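Long-range contact in cyclic GMP-AMP synthase-like receptor (PDB 7LT2), which senses double-stranded RNA in the cytoplasm and joins ATP and GTP into the cyclic dinucleotide 2',3'-cGAMP in innate immunity: residues A[52-63]-A[245-253]. Numbering follows the deposited sequence.
Sequences RVFYGGSFYDGL and QEQERVLID
Arg249 of helix 245-251 carries a salt-bridged, hydrogen-bonded contact with strand 52-56 and the turn after it, in the nucleotidyltransferase core of this cGAS-like receptor. The guanidinium is gripped along two edges. End-on, NH1 and NH2 both bond to Tyr55 O, with NH2 at 2.8 Å from that oxygen. Side-on, NE and NH2 both bond to Asp61 OD1, forming a salt bridge in which NE lies 2.8 Å from OD1. The NE bond is nearly straight, at 164°. Both acceptors lie in the guanidinium plane, while the Asp61 carboxylate is turned 73° to it. The Phe54 ring lies nearly parallel to the guanidinium, with CZ over one face and offset toward its rim. Tyr60 CB covers the opposite face, 3.4 Å from Arg249 NH2. These bonds and both covers fix the rotation of the group. The Phe54 side chain, with CG anti to the backbone N (chi1 176°), also packs its CE2 3.6 Å from Gln245 CB. Glu246 reaches past this ring to form a salt bridge with Arg52, whose NH1 bonds to the syn lone pair of Glu246 OE1 at 3.2 Å. The stronger acid partner of Arg52 is Glu221, on NH2. Two waters fill in the polar network: one links Gly57 N to Gln245 OE1, and the other joins Asp61 OD1 to Gln245 O. Gln245 NE2 bonds to Ser243 OG. At the far end, Leu63 and Ile252 meet tip to tip through their CD1 atoms. Segment 52-63 holds Ser58, and the helix holds Gln245 to Glu248, which probably bind nucleotide, as in related synthases. Asp61 and Glu248 each also form a salt bridge with Lys282, which probably binds ATP, in helix 278-291. Strand 52-56 pairs with strand 70-77, while Leu63 and Ile252 both touch helix 258-272.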
ATOM      1  N   ARG A  52      -7.731 -14.743  -2.338  1.00 18.34           N
ATOM      2  CA  ARG A  52      -6.573 -14.304  -3.114  1.00 15.93           C
ATOM      3  C   ARG A  52      -5.799 -13.301  -2.270  1.00 15.53           C
ATOM      4  O   ARG A  52      -6.232 -12.913  -1.180  1.00 15.44           O
ATOM      5  CB  ARG A  52      -6.998 -13.685  -4.445  1.00 19.76           C
ATOM      6  CG  ARG A  52      -7.793 -12.393  -4.299  1.00 18.63           C
ATOM      7  CD  ARG A  52      -8.327 -11.916  -5.636  1.00 25.13           C
ATOM      8  NE  ARG A  52      -9.316 -10.854  -5.502  1.00 22.02           N
ATOM      9  CZ  ARG A  52      -9.046  -9.561  -5.607  1.00 24.82           C
ATOM     10  NH1 ARG A  52      -7.812  -9.126  -5.804  1.00 25.97           N
ATOM     11  NH2 ARG A  52     -10.037  -8.681  -5.511  1.00 25.00           N
ATOM     12  N   VAL A  53      -4.651 -12.873  -2.787  1.00 18.66           N
ATOM     13  CA  VAL A  53      -3.848 -11.838  -2.149  1.00 16.21           C
ATOM     14  C   VAL A  53      -3.781 -10.628  -3.072  1.00 14.63           C
ATOM     15  O   VAL A  53      -3.906 -10.738  -4.298  1.00 16.94           O
ATOM     16  CB  VAL A  53      -2.424 -12.320  -1.785  1.00 16.45           C
ATOM     17  CG1 VAL A  53      -2.478 -13.517  -0.842  1.00 16.63           C
ATOM     18  CG2 VAL A  53      -1.603 -12.652  -3.045  1.00 17.90           C
ATOM     19  N   PHE A  54      -3.594  -9.460  -2.460  1.00 14.50           N
ATOM     20  CA  PHE A  54      -3.307  -8.223  -3.170  1.00 17.10           C
ATOM     21  C   PHE A  54      -1.995  -7.684  -2.627  1.00 17.00           C
ATOM     22  O   PHE A  54      -1.799  -7.641  -1.409  1.00 16.68           O
ATOM     23  CB  PHE A  54      -4.431  -7.196  -2.987  1.00 15.24           C
ATOM     24  CG  PHE A  54      -4.142  -5.861  -3.612  1.00 18.74           C
ATOM     25  CD1 PHE A  54      -4.353  -5.654  -4.972  1.00 21.28           C
ATOM     26  CD2 PHE A  54      -3.648  -4.816  -2.847  1.00 19.86           C
ATOM     27  CE1 PHE A  54      -4.083  -4.424  -5.551  1.00 19.76           C
ATOM     28  CE2 PHE A  54      -3.374  -3.584  -3.424  1.00 20.10           C
ATOM     29  CZ  PHE A  54      -3.595  -3.394  -4.778  1.00 16.90           C
ATOM     30  N   TYR A  55      -1.093  -7.289  -3.524  1.00 15.75           N
ATOM     31  CA  TYR A  55       0.209  -6.770  -3.119  1.00 16.79           C
ATOM     32  C   TYR A  55       0.095  -5.251  -3.026  1.00 14.62           C
ATOM     33  O   TYR A  55      -0.054  -4.572  -4.044  1.00 15.67           O
ATOM     34  CB  TYR A  55       1.295  -7.199  -4.104  1.00 16.62           C
ATOM     35  CG  TYR A  55       1.327  -8.692  -4.377  1.00 16.50           C
ATOM     36  CD1 TYR A  55       1.728  -9.593  -3.400  1.00 18.45           C
ATOM     37  CD2 TYR A  55       0.970  -9.195  -5.620  1.00 18.70           C
ATOM     38  CE1 TYR A  55       1.763 -10.967  -3.653  1.00 18.44           C
ATOM     39  CE2 TYR A  55       1.004 -10.554  -5.886  1.00 21.28           C
ATOM     40  CZ  TYR A  55       1.395 -11.440  -4.899  1.00 19.31           C
ATOM     41  OH  TYR A  55       1.422 -12.794  -5.169  1.00 20.08           O
ATOM     42  N   GLY A  56       0.131  -4.724  -1.805  1.00 15.80           N
ATOM     43  CA  GLY A  56      -0.159  -3.325  -1.553  1.00 16.66           C
ATOM     44  C   GLY A  56       1.102  -2.534  -1.261  1.00 17.15           C
ATOM     45  O   GLY A  56       2.062  -3.060  -0.698  1.00 18.38           O
ATOM     46  N   GLY A  57       1.090  -1.264  -1.641  1.00 16.47           N
ATOM     47  CA  GLY A  57       2.149  -0.344  -1.265  1.00 15.56           C
ATOM     48  C   GLY A  57       2.764   0.337  -2.474  1.00 19.08           C
ATOM     49  O   GLY A  57       2.458   0.039  -3.621  1.00 17.45           O
ATOM     50  N   SER A  58       3.663   1.280  -2.173  1.00 18.47           N
ATOM     51  CA  SER A  58       4.250   2.091  -3.239  1.00 16.07           C
ATOM     52  C   SER A  58       5.146   1.268  -4.160  1.00 17.65           C
ATOM     53  O   SER A  58       5.224   1.554  -5.364  1.00 18.46           O
ATOM     54  CB  SER A  58       5.027   3.269  -2.637  1.00 16.02           C
ATOM     55  OG  SER A  58       6.149   2.829  -1.893  1.00 19.44           O
ATOM     56  N   PHE A  59       5.819   0.246  -3.629  1.00 17.02           N
ATOM     57  CA  PHE A  59       6.630  -0.627  -4.476  1.00 18.91           C
ATOM     58  C   PHE A  59       5.791  -1.249  -5.594  1.00 18.62           C
ATOM     59  O   PHE A  59       6.186  -1.230  -6.766  1.00 18.91           O
ATOM     60  CB  PHE A  59       7.301  -1.705  -3.616  1.00 16.46           C
ATOM     61  CG  PHE A  59       8.097  -2.713  -4.404  1.00 16.45           C
ATOM     62  CD1 PHE A  59       9.092  -2.303  -5.275  1.00 17.93           C
ATOM     63  CD2 PHE A  59       7.855  -4.070  -4.265  1.00 18.37           C
ATOM     64  CE1 PHE A  59       9.825  -3.228  -5.997  1.00 19.59           C
ATOM     65  CE2 PHE A  59       8.583  -5.001  -4.984  1.00 18.31           C
ATOM     66  CZ  PHE A  59       9.570  -4.579  -5.851  1.00 18.54           C
ATOM     67  N   TYR A  60       4.614  -1.785  -5.256  1.00 16.92           N
ATOM     68  CA  TYR A  60       3.773  -2.409  -6.270  1.00 15.27           C
ATOM     69  C   TYR A  60       2.972  -1.399  -7.085  1.00 17.36           C
ATOM     70  O   TYR A  60       2.478  -1.751  -8.164  1.00 17.40           O
ATOM     71  CB  TYR A  60       2.840  -3.436  -5.622  1.00 15.48           C
ATOM     72  CG  TYR A  60       3.465  -4.812  -5.563  1.00 15.50           C
ATOM     73  CD1 TYR A  60       4.268  -5.187  -4.492  1.00 14.67           C
ATOM     74  CD2 TYR A  60       3.278  -5.726  -6.595  1.00 17.74           C
ATOM     75  CE1 TYR A  60       4.855  -6.440  -4.438  1.00 17.44           C
ATOM     76  CE2 TYR A  60       3.857  -6.985  -6.548  1.00 16.75           C
ATOM     77  CZ  TYR A  60       4.650  -7.333  -5.474  1.00 19.22           C
ATOM     78  OH  TYR A  60       5.230  -8.581  -5.434  1.00 18.29           O
ATOM     79  N   ASP A  61       2.830  -0.164  -6.600  1.00 16.47           N
ATOM     80  CA  ASP A  61       2.253   0.906  -7.406  1.00 15.87           C
ATOM     81  C   ASP A  61       3.247   1.514  -8.382  1.00 18.73           C
ATOM     82  O   ASP A  61       2.842   2.322  -9.225  1.00 18.79           O
ATOM     83  CB  ASP A  61       1.719   2.037  -6.522  1.00 15.67           C
ATOM     84  CG  ASP A  61       0.387   1.710  -5.887  1.00 21.33           C
ATOM     85  OD1 ASP A  61      -0.348   0.850  -6.426  1.00 21.87           O
ATOM     86  OD2 ASP A  61       0.072   2.326  -4.847  1.00 23.05           O
ATOM     87  N   GLY A  62       4.527   1.164  -8.282  1.00 16.62           N
ATOM     88  CA  GLY A  62       5.512   1.829  -9.115  1.00 15.61           C
ATOM     89  C   GLY A  62       5.831   3.234  -8.664  1.00 17.84           C
ATOM     90  O   GLY A  62       6.266   4.057  -9.477  1.00 16.77           O
ATOM     91  N   LEU A  63       5.632   3.529  -7.379  1.00 17.45           N
ATOM     92  CA  LEU A  63       5.795   4.875  -6.837  1.00 17.71           C
ATOM     93  C   LEU A  63       6.831   4.947  -5.721  1.00 17.92           C
ATOM     94  O   LEU A  63       6.914   5.974  -5.034  1.00 19.39           O
ATOM     95  CB  LEU A  63       4.450   5.398  -6.317  1.00 15.04           C
ATOM     96  CG  LEU A  63       3.317   5.561  -7.330  1.00 15.69           C
ATOM     97  CD1 LEU A  63       2.039   5.980  -6.609  1.00 17.70           C
ATOM     98  CD2 LEU A  63       3.686   6.570  -8.407  1.00 18.22           C
ATOM     99  N   GLN A 245      -7.321   0.291  -3.300  1.00 19.54           N
ATOM    100  CA  GLN A 245      -5.995   0.319  -3.912  1.00 21.95           C
ATOM    101  C   GLN A 245      -5.964  -0.390  -5.258  1.00 18.40           C
ATOM    102  O   GLN A 245      -5.139  -0.050  -6.112  1.00 19.82           O
ATOM    103  CB  GLN A 245      -4.966  -0.330  -2.989  1.00 23.25           C
ATOM    104  CG  GLN A 245      -4.747   0.366  -1.665  1.00 30.60           C
ATOM    105  CD  GLN A 245      -3.858  -0.456  -0.754  1.00 39.94           C
ATOM    106  OE1 GLN A 245      -2.633  -0.324  -0.782  1.00 37.19           O
ATOM    107  NE2 GLN A 245      -4.471  -1.330   0.046  1.00 37.04           N
ATOM    108  N   GLU A 246      -6.814  -1.399  -5.460  1.00 19.84           N
ATOM    109  CA  GLU A 246      -6.825  -2.056  -6.761  1.00 18.97           C
ATOM    110  C   GLU A 246      -7.316  -1.103  -7.842  1.00 18.68           C
ATOM    111  O   GLU A 246      -6.762  -1.071  -8.948  1.00 17.91           O
ATOM    112  CB  GLU A 246      -7.681  -3.324  -6.716  1.00 22.74           C
ATOM    113  CG  GLU A 246      -7.391  -4.275  -7.878  1.00 32.44           C
ATOM    114  CD  GLU A 246      -7.483  -5.737  -7.479  1.00 40.59           C
ATOM    115  OE1 GLU A 246      -8.171  -6.043  -6.485  1.00 35.66           O
ATOM    116  OE2 GLU A 246      -6.861  -6.579  -8.161  1.00 50.92           O
ATOM    117  N   GLN A 247      -8.328  -0.291  -7.526  1.00 18.72           N
ATOM    118  CA  GLN A 247      -8.820   0.704  -8.475  1.00 17.76           C
ATOM    119  C   GLN A 247      -7.839   1.861  -8.635  1.00 19.48           C
ATOM    120  O   GLN A 247      -7.649   2.364  -9.748  1.00 17.24           O
ATOM    121  CB  GLN A 247     -10.185   1.220  -8.024  1.00 17.50           C
ATOM    122  CG  GLN A 247     -11.308   0.194  -8.163  1.00 17.90           C
ATOM    123  CD  GLN A 247     -11.356  -0.800  -7.014  1.00 20.92           C
ATOM    124  OE1 GLN A 247     -10.756  -0.581  -5.956  1.00 19.03           O
ATOM    125  NE2 GLN A 247     -12.078  -1.897  -7.215  1.00 20.26           N
ATOM    126  N   GLU A 248      -7.217   2.304  -7.536  1.00 17.07           N
ATOM    127  CA  GLU A 248      -6.214   3.365  -7.631  1.00 14.78           C
ATOM    128  C   GLU A 248      -5.063   2.958  -8.542  1.00 18.46           C
ATOM    129  O   GLU A 248      -4.527   3.788  -9.291  1.00 16.52           O
ATOM    130  CB  GLU A 248      -5.683   3.721  -6.240  1.00 17.05           C
ATOM    131  CG  GLU A 248      -6.682   4.440  -5.353  1.00 18.49           C
ATOM    132  CD  GLU A 248      -6.189   4.615  -3.924  1.00 19.93           C
ATOM    133  OE1 GLU A 248      -4.991   4.377  -3.665  1.00 22.78           O
ATOM    134  OE2 GLU A 248      -7.000   5.004  -3.061  1.00 22.10           O
ATOM    135  N   ARG A 249      -4.655   1.691  -8.481  1.00 15.68           N
ATOM    136  CA  ARG A 249      -3.541   1.234  -9.305  1.00 18.50           C
ATOM    137  C   ARG A 249      -3.875   1.324 -10.790  1.00 17.09           C
ATOM    138  O   ARG A 249      -3.000   1.623 -11.611  1.00 17.63           O
ATOM    139  CB  ARG A 249      -3.158  -0.197  -8.917  1.00 16.98           C
ATOM    140  CG  ARG A 249      -1.885  -0.694  -9.590  1.00 18.51           C
ATOM    141  CD  ARG A 249      -1.342  -1.919  -8.888  1.00 19.54           C
ATOM    142  NE  ARG A 249      -0.909  -1.624  -7.525  1.00 17.06           N
ATOM    143  CZ  ARG A 249      -0.675  -2.548  -6.604  1.00 15.21           C
ATOM    144  NH1 ARG A 249      -0.819  -3.836  -6.867  1.00 18.63           N
ATOM    145  NH2 ARG A 249      -0.295  -2.169  -5.385  1.00 16.43           N
ATOM    146  N   VAL A 250      -5.135   1.069 -11.159  1.00 17.25           N
ATOM    147  CA  VAL A 250      -5.534   1.208 -12.559  1.00 19.18           C
ATOM    148  C   VAL A 250      -5.586   2.679 -12.956  1.00 14.61           C
ATOM    149  O   VAL A 250      -5.155   3.055 -14.054  1.00 16.24           O
ATOM    150  CB  VAL A 250      -6.882   0.506 -12.811  1.00 19.49           C
ATOM    151  CG1 VAL A 250      -7.302   0.642 -14.279  1.00 17.21           C
ATOM    152  CG2 VAL A 250      -6.793  -0.957 -12.419  1.00 19.29           C
ATOM    153  N   LEU A 251      -6.090   3.536 -12.062  1.00 17.85           N
ATOM    154  CA  LEU A 251      -6.181   4.968 -12.348  1.00 17.53           C
ATOM    155  C   LEU A 251      -4.815   5.578 -12.657  1.00 18.28           C
ATOM    156  O   LEU A 251      -4.706   6.453 -13.526  1.00 17.24           O
ATOM    157  CB  LEU A 251      -6.829   5.701 -11.169  1.00 19.51           C
ATOM    158  CG  LEU A 251      -8.350   5.624 -11.013  1.00 21.45           C
ATOM    159  CD1 LEU A 251      -8.778   6.251  -9.694  1.00 21.78           C
ATOM    160  CD2 LEU A 251      -9.042   6.320 -12.190  1.00 21.81           C
ATOM    161  N   ILE A 252      -3.760   5.132 -11.965  1.00 17.10           N
ATOM    162  CA  ILE A 252      -2.436   5.722 -12.170  1.00 16.77           C
ATOM    163  C   ILE A 252      -1.646   5.048 -13.286  1.00 16.25           C
ATOM    164  O   ILE A 252      -0.554   5.527 -13.631  1.00 18.27           O
ATOM    165  CB  ILE A 252      -1.584   5.694 -10.880  1.00 17.50           C
ATOM    166  CG1 ILE A 252      -1.324   4.253 -10.425  1.00 16.00           C
ATOM    167  CG2 ILE A 252      -2.232   6.532  -9.774  1.00 17.09           C
ATOM    168  CD1 ILE A 252      -0.439   4.144  -9.197  1.00 18.55           C
ATOM    169  N   ASP A 253      -2.163   3.968 -13.871  1.00 15.78           N
ATOM    170  CA  ASP A 253      -1.451   3.203 -14.884  1.00 16.05           C
ATOM    171  C   ASP A 253      -1.650   3.834 -16.258  1.00 18.51           C
ATOM    172  O   ASP A 253      -2.593   4.596 -16.486  1.00 17.95           O
ATOM    173  CB  ASP A 253      -1.951   1.753 -14.898  1.00 14.77           C
ATOM    174  CG  ASP A 253      -0.931   0.767 -15.442  1.00 21.44           C
ATOM    175  OD1 ASP A 253       0.206   1.163 -15.786  1.00 21.92           O
ATOM    176  OD2 ASP A 253      -1.274  -0.430 -15.526  1.00 24.03           O
TER
HETATM  177  O   HOH W   1      -0.985   0.081  -3.213  1.00 22.57           O
HETATM  178  O   HOH W   2      -2.848   1.410  -5.504  1.00 23.33           O